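Local atomic coordinates of packaging protein UL32 (Human herpesvirus 8 type M, PDB entry 6XF9), a protein that forms a zinc-binding pentameric ring required for packaging of the herpesviral genome and is thought to direct new capsids to nuclear replication compartments. Residues Arg332-Leu337 with Cys358-Ile363; Pro309-Thr314 with Met343-Asp348; Ser50-Cys55 with Gln128-Val133; Gln41-Leu46 with Met162-Ile167. One frame throughout, in Å; residues are numbered along the deposited sequence.

Contact 1 (Arg332-Leu337 with Cys358-Ile363); sequences RIAFVL and CTPQEI
Two helices meet here in plain helix-helix packing: residues 332-337 belong to helix 329-338, and residues 358-363 run into the first turn of helix 360-369. The approach is close, with the CA atoms of Ile333 and Pro360 5.9 Å apart. Ile333 and Ile363 point at the opposing segment and slide past each other in opposite directions. Each has CG1 beside the backbone N (chi1 -67° and -68°), which leaves CG2 anti to that N, so the two branch methyls come together, Ile333 CG2 lying 3.6 Å from Ile363 CG2. The CD1 end of Ile333 continues over the backbone of the other helix, 3.8 Å from Pro360 O. Toward the partly exposed side, the puckered ring of Pro360 meets Ala334, CG to CB at 4.4 Å, a looser fit. Thr359 is the N-cap of the second helix, its OG1 accepting from Glu362 N with an N-H...O angle of 162°, a capping bond at the helix start. Phe335 faces a second subunit, stacking on Phe59 of that chain, while Ile363 also packs on Leu298 close to the third zinc site. Leu337 and Ile363 meet tip to tip, and their CD1 methyls are only 3.4 Å apart, tighter than ordinary van der Waals contact.

Contact 2 (Pro309-Thr314 with Met343-Asp348); sequences PKALQT and MPYVSD
Met343 opens a type I beta turn that runs to Val346 and is closed by Val346 N donating to Met343 O at 3.2 Å. Its side chain starts across the face of helix 308-321, but the thioether end swings nearer and puts CE 4.2 Å from Ala311 CB. Met343 also backs the aromatic ring two residues on, with its CA over one face of Tyr345, toward the rim. Tyr345 then sends its ring at the helix, with CG in the crowded position between backbone N and carbonyl carbon (chi1 38°). On the face opposite Met343, Thr314 CG2 stands 3.5 Å from the ring centroid and 11° off the normal, a nearly axial CH-pi contact. The methyl is held in that pose because Thr314 OG1 turns back to donate to Lys310 O at 3.1 Å, from above the carbonyl plane. The phenol end is fixed by a hydrogen bond from OH to Glu318 on the same helix. Val346 supplies CG2, 3.6 Å from Ala311 CB. Farther along, Asp348 caps helix 349-357 through OD1 to Leu350 N, and its OD2 bonds His305. The whole is a beta turn packed on a helix: the connection between helices 329-338 and 349-357 lies against helix 308-321, with a methyl-on-ring CH-pi contact as one of its main touches.

Contact 3 (Ser50-Cys55 with Gln128-Val133); sequences SPCRVC and QLHFFV. With ZN (zinc ion), chain O.
The imidazole of His130 is the central flat group. Val54 CG1 lies over one face, 3.6 Å from the ring centroid and 17° off the normal, a CH-pi contact shifted toward the CD2 rim. At the edge sits Cys55 SG, near the ring plane, while Cys52 SG approaches obliquely. Phe131 CD2 also lies in the plane at the edge, and His130 CD2 in turn stands over the centre of one face of the Phe131 ring, so the two neighbouring rings are steeply inclined to each other. The second ring nitrogen, NE2, is hydrogen-bonded to Tyr75 OH, a second-shell partner that holds the rotation of the ring while ND1 faces the metal.

Zinc is bound by His130 ND1 at 2.0 Å and by Cys52 SG and Cys55 SG, each at 2.3 Å; Cys136 SG completes the four ligands. His130 has CG anti to its backbone N (chi1 177°), which carries the ring across to the cysteines. Cys52 is also the N-cap of helix 53-60: its SG, anti to the backbone N, accepts from Cys55 N at 3.4 Å, nearly straight at 170°. Such an N-H bond, with the helix start beside it, would be expected to stabilise thiolate charge. In the other segment the helix widens to a pi-type turn, Gln128 O accepting from both Phe132 N and Val133 N (2.8 Å for the latter). A CxxC pair at a helix start, joined by a histidine from helix 124-133 and a third cysteine, Cys136, just after that helix, makes this a three-cysteine, one-histidine zinc site.

Contact 4 (Gln41-Leu46 with Met162-Ile167); sequences QIHQSL and MLTGTI
Leu163 carries the more buried part of this contact, the one with several partners. Its CG is anti to the backbone N (chi1 180°), extending the side chain toward helix 37-45, where the single methyl CD2 does the touching. That methyl lies 3.8 Å from Ile42 CG2, the two side chains crossing at about a right angle, and 3.8 Å from the backbone atom His43 N. Leu46 CD1 comes up to the same methyl more distantly, at 4.5 Å. Ile42 and Leu46 are buried and continue inward onto Ile125 of helix 124-133, so Leu163 lies at the outer margin of an apolar layer.

The other side is partly open to solvent and rests on a single touch, which is nonetheless the closest. Thr164, an exposed residue, places CG2 at the edge of the His43 imidazole, in its plane, 3.2 Å from ND1 and 3.4 Å from CE1. The two side chains cross at about a right angle, and the threonine methyl is anti to the carbonyl carbon. Past it the helix ends at Gly165, whose positive phi of 112° turns the chain away from helix 37-45. Nearby, Arg160 NH1 bonds Leu46 O. Geometrically this is the packing of two helix C-termini, those of helices 37-45 and 145-164, in a largely helical fold.

Overall arrangement
From the N terminus, helix 37-45 supplies the first half of contact 4 and helix 53-60 the first half of contact 3. The chain closes contact 3 when it reaches helix 124-133 and contact 4 only at the end of helix 145-164, so contact 3 lies within the larger loop. The two touch, with Ser50 OG probably hydrogen-bonded to Gln44 O. Farther on, contact 2 opens on helix 308-321 and contact 1 on helix 329-338; contact 2 closes in the connection before helix 349-357, and contact 1 at the start of helix 360-369, so the two cross, and Leu337 packs on Met343. Contacts 1 and 3, centres about 36 Å apart, lie on opposite sides of the chain's centre.

Contact 1 (Arg332-Leu337 with Cys358-Ile363)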
loop_
_atom_site.group_PDB
_atom_site.type_symbol
_atom_site.label_atom_id
_atom_site.label_comp_id
_atom_site.label_asym_id
_atom_site.label_seq_id
_atom_site.Cartn_x
_atom_site.Cartn_y
_atom_site.Cartn_z
ATOM N N ARG D 332 -29.744 -23.871 20.876
ATOM C CA ARG D 332 -30.133 -23.537 22.246
ATOM C C ARG D 332 -31.445 -22.773 22.270
ATOM O O ARG D 332 -32.296 -23.000 23.137
ATOM C CB ARG D 332 -29.068 -22.678 22.903
ATOM C CG ARG D 332 -27.808 -23.364 23.244
ATOM C CD ARG D 332 -26.807 -22.380 23.784
ATOM N NE ARG D 332 -25.533 -23.029 24.032
ATOM C CZ ARG D 332 -24.962 -23.121 25.218
ATOM N NH1 ARG D 332 -25.555 -22.581 26.273
ATOM N NH2 ARG D 332 -23.790 -23.737 25.336
ATOM N N ILE D 333 -31.600 -21.824 21.351
ATOM C CA ILE D 333 -32.843 -21.080 21.244
ATOM C C ILE D 333 -33.996 -22.024 20.919
ATOM O O ILE D 333 -35.083 -21.930 21.504
ATOM C CB ILE D 333 -32.683 -19.976 20.188
ATOM C CG1 ILE D 333 -31.684 -18.929 20.679
ATOM C CG2 ILE D 333 -34.009 -19.354 19.868
ATOM C CD1 ILE D 333 -31.076 -18.088 19.581
ATOM N N ALA D 334 -33.782 -22.947 19.981
ATOM C CA ALA D 334 -34.835 -23.901 19.654
ATOM C C ALA D 334 -35.153 -24.794 20.843
ATOM O O ALA D 334 -36.324 -25.059 21.123
ATOM C CB ALA D 334 -34.445 -24.737 18.443
ATOM N N PHE D 335 -34.124 -25.245 21.570
ATOM C CA PHE D 335 -34.349 -26.112 22.730
ATOM C C PHE D 335 -35.156 -25.408 23.814
ATOM O O PHE D 335 -36.072 -26.002 24.392
ATOM C CB PHE D 335 -33.020 -26.594 23.321
ATOM C CG PHE D 335 -32.277 -27.607 22.458
ATOM C CD1 PHE D 335 -32.780 -28.014 21.218
ATOM C CD2 PHE D 335 -31.053 -28.145 22.892
ATOM C CE1 PHE D 335 -32.078 -28.938 20.444
ATOM C CE2 PHE D 335 -30.353 -29.070 22.119
ATOM C CZ PHE D 335 -30.866 -29.464 20.898
ATOM N N VAL D 336 -34.823 -24.153 24.126
ATOM C CA VAL D 336 -35.568 -23.429 25.159
ATOM C C VAL D 336 -37.029 -23.259 24.760
ATOM O O VAL D 336 -37.933 -23.450 25.575
ATOM C CB VAL D 336 -34.901 -22.074 25.449
ATOM C CG1 VAL D 336 -35.859 -21.184 26.194
ATOM C CG2 VAL D 336 -33.630 -22.283 26.250
ATOM N N LEU D 337 -37.284 -22.925 23.501
ATOM C CA LEU D 337 -38.621 -22.590 23.022
ATOM C C LEU D 337 -39.415 -23.755 22.439
ATOM O O LEU D 337 -40.553 -23.528 22.017
ATOM C CB LEU D 337 -38.535 -21.486 21.962
ATOM C CG LEU D 337 -37.953 -20.137 22.390
ATOM C CD1 LEU D 337 -38.147 -19.203 21.246
ATOM C CD2 LEU D 337 -38.674 -19.595 23.626
ATOM N N CYS D 358 -41.238 -16.830 16.434
ATOM C CA CYS D 358 -40.086 -16.343 15.695
ATOM C C CYS D 358 -39.136 -17.488 15.384
ATOM O O CYS D 358 -39.015 -18.448 16.150
ATOM C CB CYS D 358 -39.353 -15.258 16.483
ATOM S SG CYS D 358 -40.231 -13.667 16.599
ATOM N N THR D 359 -38.447 -17.369 14.253
ATOM C CA THR D 359 -37.452 -18.359 13.891
ATOM C C THR D 359 -36.239 -18.240 14.814
ATOM O O THR D 359 -35.976 -17.167 15.365
ATOM C CB THR D 359 -37.039 -18.164 12.434
ATOM O OG1 THR D 359 -36.135 -17.055 12.327
ATOM C CG2 THR D 359 -38.247 -17.868 11.615
ATOM N N PRO D 360 -35.476 -19.327 14.994
ATOM C CA PRO D 360 -34.259 -19.226 15.825
ATOM C C PRO D 360 -33.260 -18.232 15.278
ATOM O O PRO D 360 -32.433 -17.725 16.038
ATOM C CB PRO D 360 -33.698 -20.656 15.834
ATOM C CG PRO D 360 -34.840 -21.540 15.374
ATOM C CD PRO D 360 -35.651 -20.680 14.439
ATOM N N GLN D 361 -33.272 -17.966 13.972
ATOM C CA GLN D 361 -32.417 -16.907 13.450
ATOM C C GLN D 361 -32.890 -15.527 13.900
ATOM O O GLN D 361 -32.064 -14.688 14.255
ATOM C CB GLN D 361 -32.369 -16.960 11.932
ATOM C CG GLN D 361 -31.591 -18.111 11.322
ATOM C CD GLN D 361 -32.385 -19.373 11.241
ATOM O OE1 GLN D 361 -33.601 -19.363 11.412
ATOM N NE2 GLN D 361 -31.716 -20.470 10.914
ATOM N N GLU D 362 -34.203 -15.251 13.887
ATOM C CA GLU D 362 -34.657 -13.934 14.342
ATOM C C GLU D 362 -34.246 -13.698 15.775
ATOM O O GLU D 362 -33.823 -12.594 16.130
ATOM C CB GLU D 362 -36.170 -13.768 14.220
ATOM C CG GLU D 362 -36.727 -13.903 12.805
ATOM C CD GLU D 362 -38.166 -13.436 12.704
ATOM O OE1 GLU D 362 -39.053 -14.326 12.623
ATOM O OE2 GLU D 362 -38.407 -12.197 12.754
ATOM N N ILE D 363 -34.383 -14.721 16.621
ATOM C CA ILE D 363 -34.004 -14.585 18.021
ATOM C C ILE D 363 -32.488 -14.561 18.148
ATOM O O ILE D 363 -31.931 -13.775 18.925
ATOM C CB ILE D 363 -34.646 -15.717 18.844
ATOM C CG1 ILE D 363 -36.157 -15.524 18.877
ATOM C CG2 ILE D 363 -34.113 -15.752 20.262
ATOM C CD1 ILE D 363 -36.903 -16.766 19.203
#

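Contact 2 (Pro309-Thr314 with Met343-Asp348)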
loop_
_atom_site.group_PDB
_atom_site.type_symbol
_atom_site.label_atom_id
_atom_site.label_comp_id
_atom_site.label_asym_id
_atom_site.label_seq_id
_atom_site.Cartn_x
_atom_site.Cartn_y
_atom_site.Cartn_z
ATOM N N PRO D 309 -38.884 -6.259 27.180
ATOM C CA PRO D 309 -37.490 -6.045 27.610
ATOM C C PRO D 309 -36.988 -7.053 28.625
ATOM O O PRO D 309 -35.918 -7.656 28.444
ATOM C CB PRO D 309 -37.536 -4.624 28.176
ATOM C CG PRO D 309 -38.529 -3.940 27.334
ATOM C CD PRO D 309 -39.605 -4.969 27.073
ATOM N N LYS D 310 -37.737 -7.256 29.701
ATOM C CA LYS D 310 -37.256 -8.170 30.717
ATOM C C LYS D 310 -37.392 -9.618 30.268
ATOM O O LYS D 310 -36.559 -10.456 30.639
ATOM C CB LYS D 310 -38.021 -7.940 32.012
ATOM C CG LYS D 310 -37.201 -8.219 33.243
ATOM C CD LYS D 310 -38.075 -8.590 34.435
ATOM C CE LYS D 310 -37.414 -9.687 35.283
ATOM N NZ LYS D 310 -36.240 -9.186 36.082
ATOM N N ALA D 311 -38.414 -9.923 29.448
ATOM C CA ALA D 311 -38.611 -11.293 28.968
ATOM C C ALA D 311 -37.454 -11.761 28.104
ATOM O O ALA D 311 -36.941 -12.873 28.273
ATOM C CB ALA D 311 -39.904 -11.397 28.167
ATOM N N LEU D 312 -37.006 -10.899 27.194
ATOM C CA LEU D 312 -35.929 -11.271 26.298
ATOM C C LEU D 312 -34.614 -11.363 27.051
ATOM O O LEU D 312 -33.819 -12.271 26.794
ATOM C CB LEU D 312 -35.873 -10.265 25.163
ATOM C CG LEU D 312 -37.169 -10.388 24.362
ATOM C CD1 LEU D 312 -37.325 -9.213 23.386
ATOM C CD2 LEU D 312 -37.266 -11.746 23.634
ATOM N N GLN D 313 -34.372 -10.449 28.002
ATOM C CA GLN D 313 -33.165 -10.580 28.815
ATOM C C GLN D 313 -33.199 -11.846 29.650
ATOM O O GLN D 313 -32.138 -12.389 29.988
ATOM C CB GLN D 313 -32.913 -9.363 29.716
ATOM C CG GLN D 313 -31.578 -9.522 30.488
ATOM C CD GLN D 313 -30.341 -9.741 29.571
ATOM O OE1 GLN D 313 -29.497 -10.612 29.843
ATOM N NE2 GLN D 313 -30.205 -8.898 28.514
ATOM N N THR D 314 -34.383 -12.277 30.079
ATOM C CA THR D 314 -34.458 -13.544 30.794
ATOM C C THR D 314 -34.252 -14.719 29.846
ATOM O O THR D 314 -33.559 -15.680 30.188
ATOM C CB THR D 314 -35.800 -13.638 31.511
ATOM O OG1 THR D 314 -35.815 -12.704 32.603
ATOM C CG2 THR D 314 -36.028 -15.034 32.025
ATOM N N MET D 343 -40.831 -20.073 28.473
ATOM C CA MET D 343 -40.996 -18.682 28.918
ATOM C C MET D 343 -42.166 -18.431 29.865
ATOM O O MET D 343 -43.003 -17.567 29.602
ATOM C CB MET D 343 -41.102 -17.751 27.706
ATOM C CG MET D 343 -39.900 -17.805 26.775
ATOM S SD MET D 343 -40.056 -16.685 25.371
ATOM C CE MET D 343 -40.158 -15.105 26.208
ATOM N N PRO D 344 -42.233 -19.185 30.971
ATOM C CA PRO D 344 -43.387 -19.023 31.874
ATOM C C PRO D 344 -43.422 -17.669 32.566
ATOM O O PRO D 344 -44.479 -17.288 33.095
ATOM C CB PRO D 344 -43.212 -20.163 32.882
ATOM C CG PRO D 344 -41.781 -20.634 32.740
ATOM C CD PRO D 344 -41.119 -19.900 31.617
ATOM N N TYR D 345 -42.297 -16.942 32.581
ATOM C CA TYR D 345 -42.184 -15.604 33.151
ATOM C C TYR D 345 -42.964 -14.553 32.377
ATOM O O TYR D 345 -43.031 -13.403 32.829
ATOM C CB TYR D 345 -40.705 -15.185 33.208
ATOM C CG TYR D 345 -39.877 -15.633 32.000
ATOM C CD1 TYR D 345 -39.782 -14.851 30.842
ATOM C CD2 TYR D 345 -39.193 -16.839 32.026
ATOM C CE1 TYR D 345 -39.035 -15.281 29.744
ATOM C CE2 TYR D 345 -38.455 -17.269 30.950
ATOM C CZ TYR D 345 -38.366 -16.499 29.809
ATOM O OH TYR D 345 -37.605 -16.965 28.744
ATOM N N VAL D 346 -43.530 -14.896 31.223
ATOM C CA VAL D 346 -44.317 -13.950 30.442
ATOM C C VAL D 346 -45.782 -14.248 30.737
ATOM O O VAL D 346 -46.248 -15.375 30.516
ATOM C CB VAL D 346 -44.015 -14.063 28.936
ATOM C CG1 VAL D 346 -44.871 -13.078 28.136
ATOM C CG2 VAL D 346 -42.536 -13.854 28.652
ATOM N N SER D 347 -46.501 -13.257 31.270
ATOM C CA SER D 347 -47.907 -13.474 31.587
ATOM C C SER D 347 -48.747 -13.408 30.316
ATOM O O SER D 347 -49.446 -14.367 29.971
ATOM C CB SER D 347 -48.385 -12.470 32.638
ATOM O OG SER D 347 -48.826 -11.261 32.053
ATOM N N ASP D 348 -48.701 -12.267 29.614
ATOM C CA ASP D 348 -49.448 -12.081 28.371
ATOM C C ASP D 348 -49.127 -13.204 27.386
ATOM O O ASP D 348 -48.014 -13.265 26.838
ATOM C CB ASP D 348 -49.113 -10.743 27.713
ATOM C CG ASP D 348 -50.002 -10.447 26.516
ATOM O OD1 ASP D 348 -50.528 -11.407 25.905
ATOM O OD2 ASP D 348 -50.115 -9.257 26.120
#

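Contact 3 (Ser50-Cys55 with Gln128-Val133)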
loop_
_atom_site.group_PDB
_atom_site.type_symbol
_atom_site.label_atom_id
_atom_site.label_comp_id
_atom_site.label_asym_id
_atom_site.label_seq_id
_atom_site.Cartn_x
_atom_site.Cartn_y
_atom_site.Cartn_z
ATOM N N SER D 50 -31.224 20.050 4.207
ATOM C CA SER D 50 -32.644 20.378 4.241
ATOM C C SER D 50 -33.152 20.511 5.683
ATOM O O SER D 50 -32.640 19.860 6.600
ATOM C CB SER D 50 -33.448 19.342 3.487
ATOM O OG SER D 50 -33.022 18.040 3.816
ATOM N N PRO D 51 -34.172 21.341 5.908
ATOM C CA PRO D 51 -34.681 21.546 7.268
ATOM C C PRO D 51 -35.335 20.306 7.853
ATOM O O PRO D 51 -35.711 19.369 7.151
ATOM C CB PRO D 51 -35.712 22.663 7.090
ATOM C CG PRO D 51 -36.129 22.552 5.686
ATOM C CD PRO D 51 -34.890 22.176 4.936
ATOM N N CYS D 52 -35.449 20.311 9.178
ATOM C CA CYS D 52 -36.234 19.308 9.873
ATOM C C CYS D 52 -37.698 19.714 9.858
ATOM O O CYS D 52 -38.071 20.720 10.461
ATOM C CB CYS D 52 -35.748 19.162 11.302
ATOM S SG CYS D 52 -36.808 17.998 12.151
ATOM N N ARG D 53 -38.535 18.939 9.183
ATOM C CA ARG D 53 -39.928 19.348 9.025
ATOM C C ARG D 53 -40.646 19.454 10.360
ATOM O O ARG D 53 -41.475 20.354 10.546
ATOM C CB ARG D 53 -40.641 18.386 8.086
ATOM C CG ARG D 53 -40.243 18.594 6.630
ATOM C CD ARG D 53 -40.815 17.498 5.776
ATOM N NE ARG D 53 -42.170 17.779 5.324
ATOM C CZ ARG D 53 -42.463 18.547 4.286
ATOM N NH1 ARG D 53 -41.492 19.129 3.590
ATOM N NH2 ARG D 53 -43.730 18.723 3.949
ATOM N N VAL D 54 -40.329 18.574 11.315
ATOM C CA VAL D 54 -40.989 18.643 12.618
ATOM C C VAL D 54 -40.508 19.854 13.400
ATOM O O VAL D 54 -41.292 20.521 14.074
ATOM C CB VAL D 54 -40.783 17.340 13.409
ATOM C CG1 VAL D 54 -41.298 17.492 14.812
ATOM C CG2 VAL D 54 -41.515 16.223 12.737
ATOM N N CYS D 55 -39.213 20.147 13.357
ATOM C CA CYS D 55 -38.745 21.374 13.995
ATOM C C CYS D 55 -39.429 22.584 13.381
ATOM O O CYS D 55 -39.760 23.546 14.081
ATOM C CB CYS D 55 -37.231 21.511 13.855
ATOM S SG CYS D 55 -36.207 20.476 14.950
ATOM N N GLN D 128 -38.985 9.921 12.371
ATOM C CA GLN D 128 -37.775 9.165 12.702
ATOM C C GLN D 128 -36.556 10.071 12.855
ATOM O O GLN D 128 -35.766 9.920 13.793
ATOM C CB GLN D 128 -37.507 8.147 11.609
ATOM C CG GLN D 128 -38.456 6.999 11.569
ATOM C CD GLN D 128 -37.932 5.902 10.675
ATOM O OE1 GLN D 128 -37.099 5.101 11.086
ATOM N NE2 GLN D 128 -38.377 5.893 9.426
ATOM N N LEU D 129 -36.357 10.990 11.909
ATOM C CA LEU D 129 -35.194 11.874 11.965
ATOM C C LEU D 129 -35.256 12.784 13.186
ATOM O O LEU D 129 -34.235 13.014 13.855
ATOM C CB LEU D 129 -35.091 12.690 10.673
ATOM C CG LEU D 129 -34.521 11.997 9.424
ATOM C CD1 LEU D 129 -34.671 12.859 8.184
ATOM C CD2 LEU D 129 -33.041 11.700 9.651
ATOM N N HIS D 130 -36.441 13.331 13.486
ATOM C CA HIS D 130 -36.547 14.297 14.579
ATOM C C HIS D 130 -36.483 13.623 15.943
ATOM O O HIS D 130 -35.740 14.062 16.830
ATOM C CB HIS D 130 -37.829 15.121 14.438
ATOM C CG HIS D 130 -38.040 16.089 15.560
ATOM N ND1 HIS D 130 -37.400 17.305 15.620
ATOM C CD2 HIS D 130 -38.824 16.017 16.664
ATOM C CE1 HIS D 130 -37.773 17.940 16.717
ATOM N NE2 HIS D 130 -38.633 17.178 17.370
ATOM N N PHE D 131 -37.235 12.548 16.129
ATOM C CA PHE D 131 -37.363 11.976 17.457
ATOM C C PHE D 131 -36.369 10.866 17.757
ATOM O O PHE D 131 -36.140 10.576 18.941
ATOM C CB PHE D 131 -38.780 11.437 17.661
ATOM C CG PHE D 131 -39.815 12.513 17.823
ATOM C CD1 PHE D 131 -39.859 13.266 18.968
ATOM C CD2 PHE D 131 -40.732 12.771 16.821
ATOM C CE1 PHE D 131 -40.793 14.261 19.118
ATOM C CE2 PHE D 131 -41.664 13.764 16.968
ATOM C CZ PHE D 131 -41.694 14.512 18.125
ATOM N N PHE D 132 -35.779 10.224 16.743
ATOM C CA PHE D 132 -34.969 9.035 17.022
ATOM C C PHE D 132 -33.566 9.052 16.430
ATOM O O PHE D 132 -32.595 8.803 17.147
ATOM C CB PHE D 132 -35.719 7.798 16.549
ATOM C CG PHE D 132 -36.981 7.564 17.295
ATOM C CD1 PHE D 132 -36.962 6.878 18.500
ATOM C CD2 PHE D 132 -38.185 8.058 16.829
ATOM C CE1 PHE D 132 -38.128 6.652 19.219
ATOM C CE2 PHE D 132 -39.355 7.837 17.535
ATOM C CZ PHE D 132 -39.322 7.135 18.739
ATOM N N VAL D 133 -33.426 9.350 15.147
ATOM C CA VAL D 133 -32.091 9.346 14.563
ATOM C C VAL D 133 -31.305 10.550 15.064
ATOM O O VAL D 133 -30.253 10.405 15.704
ATOM C CB VAL D 133 -32.160 9.326 13.025
ATOM C CG1 VAL D 133 -30.757 9.281 12.446
ATOM C CG2 VAL D 133 -32.992 8.176 12.536
HETATM ZN ZN ZN O . -36.156 18.302 14.327
#

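Contact 4 (Gln41-Leu46 with Met162-Ile167)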
loop_
_atom_site.group_PDB
_atom_site.type_symbol
_atom_site.label_atom_id
_atom_site.label_comp_id
_atom_site.label_asym_id
_atom_site.label_seq_id
_atom_site.Cartn_x
_atom_site.Cartn_y
_atom_site.Cartn_z
ATOM N N GLN D 41 -40.052 13.246 -1.673
ATOM C CA GLN D 41 -40.032 14.022 -0.435
ATOM C C GLN D 41 -39.198 13.345 0.642
ATOM O O GLN D 41 -38.419 14.011 1.335
ATOM C CB GLN D 41 -41.461 14.250 0.067
ATOM C CG GLN D 41 -41.583 15.364 1.085
ATOM C CD GLN D 41 -42.934 15.379 1.792
ATOM O OE1 GLN D 41 -43.979 15.503 1.149
ATOM N NE2 GLN D 41 -42.917 15.251 3.119
ATOM N N ILE D 42 -39.351 12.028 0.816
ATOM C CA ILE D 42 -38.526 11.320 1.790
ATOM C C ILE D 42 -37.056 11.493 1.435
ATOM O O ILE D 42 -36.216 11.773 2.293
ATOM C CB ILE D 42 -38.924 9.837 1.852
ATOM C CG1 ILE D 42 -40.325 9.687 2.434
ATOM C CG2 ILE D 42 -37.924 9.049 2.686
ATOM C CD1 ILE D 42 -40.824 8.266 2.425
ATOM N N HIS D 43 -36.725 11.319 0.156
ATOM C CA HIS D 43 -35.347 11.520 -0.275
ATOM C C HIS D 43 -34.897 12.953 0.001
ATOM O O HIS D 43 -33.710 13.201 0.262
ATOM C CB HIS D 43 -35.207 11.183 -1.760
ATOM C CG HIS D 43 -33.797 11.232 -2.251
ATOM N ND1 HIS D 43 -33.064 10.090 -2.497
ATOM C CD2 HIS D 43 -32.973 12.277 -2.511
ATOM C CE1 HIS D 43 -31.848 10.427 -2.892
ATOM N NE2 HIS D 43 -31.766 11.748 -2.907
ATOM N N GLN D 44 -35.832 13.905 -0.068
ATOM C CA GLN D 44 -35.524 15.293 0.259
ATOM C C GLN D 44 -35.305 15.494 1.748
ATOM O O GLN D 44 -34.487 16.330 2.147
ATOM C CB GLN D 44 -36.631 16.211 -0.242
ATOM C CG GLN D 44 -36.263 17.678 -0.169
ATOM C CD GLN D 44 -37.396 18.572 -0.626
ATOM O OE1 GLN D 44 -38.585 18.285 -0.391
ATOM N NE2 GLN D 44 -37.034 19.679 -1.288
ATOM N N SER D 45 -36.036 14.763 2.587
ATOM C CA SER D 45 -35.830 14.894 4.024
ATOM C C SER D 45 -34.456 14.397 4.448
ATOM O O SER D 45 -33.919 14.873 5.456
ATOM C CB SER D 45 -36.910 14.136 4.789
ATOM O OG SER D 45 -38.202 14.667 4.514
ATOM N N LEU D 46 -33.861 13.468 3.689
ATOM C CA LEU D 46 -32.562 12.881 4.005
ATOM C C LEU D 46 -31.411 13.627 3.350
ATOM O O LEU D 46 -30.317 13.071 3.207
ATOM C CB LEU D 46 -32.550 11.404 3.612
ATOM C CG LEU D 46 -33.529 10.643 4.512
ATOM C CD1 LEU D 46 -33.989 9.348 3.888
ATOM C CD2 LEU D 46 -32.875 10.361 5.846
ATOM N N MET D 162 -29.983 3.401 2.035
ATOM C CA MET D 162 -30.970 2.335 2.210
ATOM C C MET D 162 -32.267 2.619 1.461
ATOM O O MET D 162 -32.979 1.684 1.073
ATOM C CB MET D 162 -31.260 2.136 3.691
ATOM C CG MET D 162 -30.103 1.560 4.431
ATOM S SD MET D 162 -30.592 1.110 6.098
ATOM C CE MET D 162 -30.301 2.660 6.965
ATOM N N LEU D 163 -32.603 3.893 1.273
ATOM C CA LEU D 163 -33.804 4.236 0.519
ATOM C C LEU D 163 -33.600 4.011 -0.980
ATOM O O LEU D 163 -34.431 3.377 -1.641
ATOM C CB LEU D 163 -34.193 5.688 0.810
ATOM C CG LEU D 163 -35.433 6.136 0.056
ATOM C CD1 LEU D 163 -36.662 5.433 0.615
ATOM C CD2 LEU D 163 -35.594 7.651 0.099
ATOM N N THR D 164 -32.482 4.497 -1.535
ATOM C CA THR D 164 -32.296 4.485 -2.984
ATOM C C THR D 164 -31.617 3.216 -3.481
ATOM O O THR D 164 -31.758 2.881 -4.669
ATOM C CB THR D 164 -31.486 5.711 -3.448
ATOM O OG1 THR D 164 -30.153 5.665 -2.912
ATOM C CG2 THR D 164 -32.181 7.009 -3.019
ATOM N N GLY D 165 -30.868 2.521 -2.611
ATOM C CA GLY D 165 -30.242 1.251 -2.923
ATOM C C GLY D 165 -28.733 1.287 -2.997
ATOM O O GLY D 165 -28.094 0.240 -2.840
ATOM N N THR D 166 -28.136 2.455 -3.212
ATOM C CA THR D 166 -26.686 2.581 -3.218
ATOM C C THR D 166 -26.356 3.892 -2.524
ATOM O O THR D 166 -27.184 4.810 -2.498
ATOM C CB THR D 166 -26.093 2.573 -4.648
ATOM O OG1 THR D 166 -26.313 3.844 -5.268
ATOM C CG2 THR D 166 -26.763 1.515 -5.527
ATOM N N ILE D 167 -25.142 3.973 -2.006
ATOM C CA ILE D 167 -24.610 5.107 -1.282
ATOM C C ILE D 167 -23.709 5.978 -2.172
ATOM O O ILE D 167 -22.846 5.446 -2.846
ATOM C CB ILE D 167 -23.779 4.528 -0.137
ATOM C CG1 ILE D 167 -24.616 3.621 0.727
ATOM C CG2 ILE D 167 -23.106 5.594 0.685
ATOM C CD1 ILE D 167 -25.803 4.299 1.333
#